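Local coordinates for protein dimethylsulfoniopropionate lyase (Roseovarius nubinhibens, PDB 4B29) that probably cleaves dimethylsulfoniopropionate to release dimethyl sulfide, as a zinc-binding lyase of the cupin family, at residues Glu149-Glu153 with Trp204-Leu209. Sequence-based numbering, arbitrary orientation.
Sequences EHLPE and WRGAGL. With ZN (zinc ion), chain J.
Trp204 turns the edge of its six-membered ring onto a face of the His150 imidazole, an edge-to-face pair with planes at 51°; CZ3 sits over the ring centre, 3.4 Å from His150 CE1. The His150 imidazole is held at both nitrogens: NE2 binds the zinc ion at 2.1 Å, and ND1 donates to Pro152 O (2.9 Å) in the ring plane, fixing the ring's rotation. Glu154 and His189 complete the protein ligands of the zinc, while Trp204 NE1, across the indole from CZ3, is hydrogen-bonded to Thr135 OG1. Pro152 lies at the indole edge, its CG 3.9 Å from Trp204 CE3. The contact lies beside the metal site of the cupin beta-barrel; there strand 198-205 runs antiparallel to strand 153-159, and Glu153 and Arg205 form a hydrogen-bonded pair, with Arg205 N to Glu153 O at 3.0 Å. Their side chains lie on one face of the sheet. In their salt bridge Arg205 NE donates to Glu153 OE1 at 2.7 Å, nearly along the C-O axis, and NH2 adds a weak bond to the same oxygen, though the carboxylate and guanidinium planes are 45° apart. Beyond the strand, the type II turn Gly206-Leu209 lays Ala207 O against Leu151 CG, and one water bridges that oxygen to Leu151 O.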
loop_
_atom_site.group_PDB
_atom_site.type_symbol
_atom_site.label_atom_id
_atom_site.label_comp_id
_atom_site.label_asym_id
_atom_site.label_seq_id
_atom_site.Cartn_x
_atom_site.Cartn_y
_atom_site.Cartn_z
ATOM N N GLU A 149 2.009 -13.719 -4.799
ATOM C CA GLU A 149 1.002 -13.738 -5.842
ATOM C C GLU A 149 -0.382 -13.830 -5.207
ATOM O O GLU A 149 -0.517 -14.131 -4.014
ATOM C CB GLU A 149 1.207 -14.946 -6.769
ATOM C CG GLU A 149 1.073 -16.278 -5.981
ATOM C CD GLU A 149 1.419 -17.417 -6.875
ATOM O OE1 GLU A 149 2.626 -17.678 -7.059
ATOM O OE2 GLU A 149 0.475 -17.992 -7.459
ATOM N N HIS A 150 -1.392 -13.565 -6.023
ATOM C CA HIS A 150 -2.784 -13.644 -5.560
ATOM C C HIS A 150 -3.693 -13.584 -6.774
ATOM O O HIS A 150 -3.355 -12.975 -7.819
ATOM C CB HIS A 150 -3.126 -12.479 -4.606
ATOM C CG HIS A 150 -2.506 -11.178 -5.022
ATOM N ND1 HIS A 150 -2.965 -10.431 -6.080
ATOM C CD2 HIS A 150 -1.418 -10.540 -4.548
ATOM C CE1 HIS A 150 -2.197 -9.356 -6.233
ATOM N NE2 HIS A 150 -1.254 -9.407 -5.301
ATOM N N LEU A 151 -4.913 -14.133 -6.613
ATOM C CA LEU A 151 -5.858 -14.074 -7.727
ATOM C C LEU A 151 -6.286 -12.628 -8.171
ATOM O O LEU A 151 -6.337 -12.344 -9.341
ATOM C CB LEU A 151 -7.102 -14.942 -7.381
ATOM C CG LEU A 151 -8.216 -14.927 -8.403
ATOM C CD1 LEU A 151 -7.784 -15.518 -9.776
ATOM C CD2 LEU A 151 -9.384 -15.781 -7.800
ATOM N N PRO A 152 -6.649 -11.720 -7.224
ATOM C CA PRO A 152 -7.150 -10.409 -7.657
ATOM C C PRO A 152 -6.065 -9.600 -8.374
ATOM O O PRO A 152 -4.858 -9.804 -8.123
ATOM C CB PRO A 152 -7.519 -9.698 -6.321
ATOM C CG PRO A 152 -6.836 -10.485 -5.209
ATOM C CD PRO A 152 -6.829 -11.930 -5.769
ATOM N N GLU A 153 -6.522 -8.792 -9.296
ATOM C CA GLU A 153 -5.613 -7.793 -9.950
ATOM C C GLU A 153 -5.279 -6.685 -8.982
ATOM O O GLU A 153 -6.057 -6.378 -8.066
ATOM C CB GLU A 153 -6.333 -7.185 -11.126
ATOM C CG GLU A 153 -6.566 -8.242 -12.276
ATOM C CD GLU A 153 -7.326 -7.660 -13.404
ATOM O OE1 GLU A 153 -7.587 -6.430 -13.397
ATOM O OE2 GLU A 153 -7.678 -8.359 -14.391
ATOM N N TRP A 204 -7.127 -2.691 -5.715
ATOM C CA TRP A 204 -7.326 -4.113 -6.061
ATOM C C TRP A 204 -8.691 -4.266 -6.689
ATOM O O TRP A 204 -9.632 -3.516 -6.335
ATOM C CB TRP A 204 -7.355 -4.986 -4.782
ATOM C CG TRP A 204 -6.188 -4.882 -3.853
ATOM C CD1 TRP A 204 -5.746 -3.756 -3.115
ATOM C CD2 TRP A 204 -5.225 -5.892 -3.633
ATOM N NE1 TRP A 204 -4.631 -4.098 -2.396
ATOM C CE2 TRP A 204 -4.290 -5.397 -2.694
ATOM C CE3 TRP A 204 -5.084 -7.206 -4.106
ATOM C CZ2 TRP A 204 -3.196 -6.159 -2.234
ATOM C CZ3 TRP A 204 -3.975 -7.986 -3.625
ATOM C CH2 TRP A 204 -3.080 -7.462 -2.695
ATOM N N ARG A 205 -8.794 -5.187 -7.645
ATOM C CA ARG A 205 -10.100 -5.474 -8.232
ATOM C C ARG A 205 -10.175 -6.898 -8.760
ATOM O O ARG A 205 -9.150 -7.611 -8.854
ATOM C CB ARG A 205 -10.438 -4.502 -9.369
ATOM C CG ARG A 205 -9.682 -4.897 -10.670
ATOM C CD ARG A 205 -9.846 -3.778 -11.715
ATOM N NE ARG A 205 -9.176 -4.228 -12.972
ATOM C CZ ARG A 205 -9.206 -3.548 -14.108
ATOM N NH1 ARG A 205 -9.801 -2.344 -14.199
ATOM N NH2 ARG A 205 -8.602 -4.072 -15.200
ATOM N N GLY A 206 -11.404 -7.315 -9.086
ATOM C CA GLY A 206 -11.530 -8.556 -9.904
ATOM C C GLY A 206 -11.902 -9.777 -9.081
ATOM O O GLY A 206 -12.183 -9.695 -7.870
ATOM N N ALA A 207 -11.859 -10.927 -9.729
ATOM C CA ALA A 207 -12.043 -12.212 -9.016
ATOM C C ALA A 207 -11.083 -12.328 -7.860
ATOM O O ALA A 207 -9.896 -11.974 -7.943
ATOM C CB ALA A 207 -11.817 -13.394 -10.009
ATOM N N GLY A 208 -11.581 -12.830 -6.731
ATOM C CA GLY A 208 -10.682 -13.020 -5.599
ATOM C C GLY A 208 -10.442 -11.745 -4.772
ATOM O O GLY A 208 -9.624 -11.790 -3.848
ATOM N N LEU A 209 -11.137 -10.659 -5.090
ATOM C CA LEU A 209 -11.009 -9.418 -4.279
ATOM C C LEU A 209 -11.163 -9.748 -2.790
ATOM O O LEU A 209 -12.101 -10.495 -2.414
ATOM C CB LEU A 209 -12.058 -8.400 -4.675
ATOM C CG LEU A 209 -12.017 -7.053 -3.948
ATOM C CD1 LEU A 209 -10.747 -6.389 -4.406
ATOM C CD2 LEU A 209 -13.157 -6.212 -4.448
HETATM ZN ZN ZN J . 0.359 -8.142 -5.048
HETATM O O HOH W 1 -8.660 -11.535 -10.609
HETATM O O HOH W 2 -8.986 -6.984 -16.269
#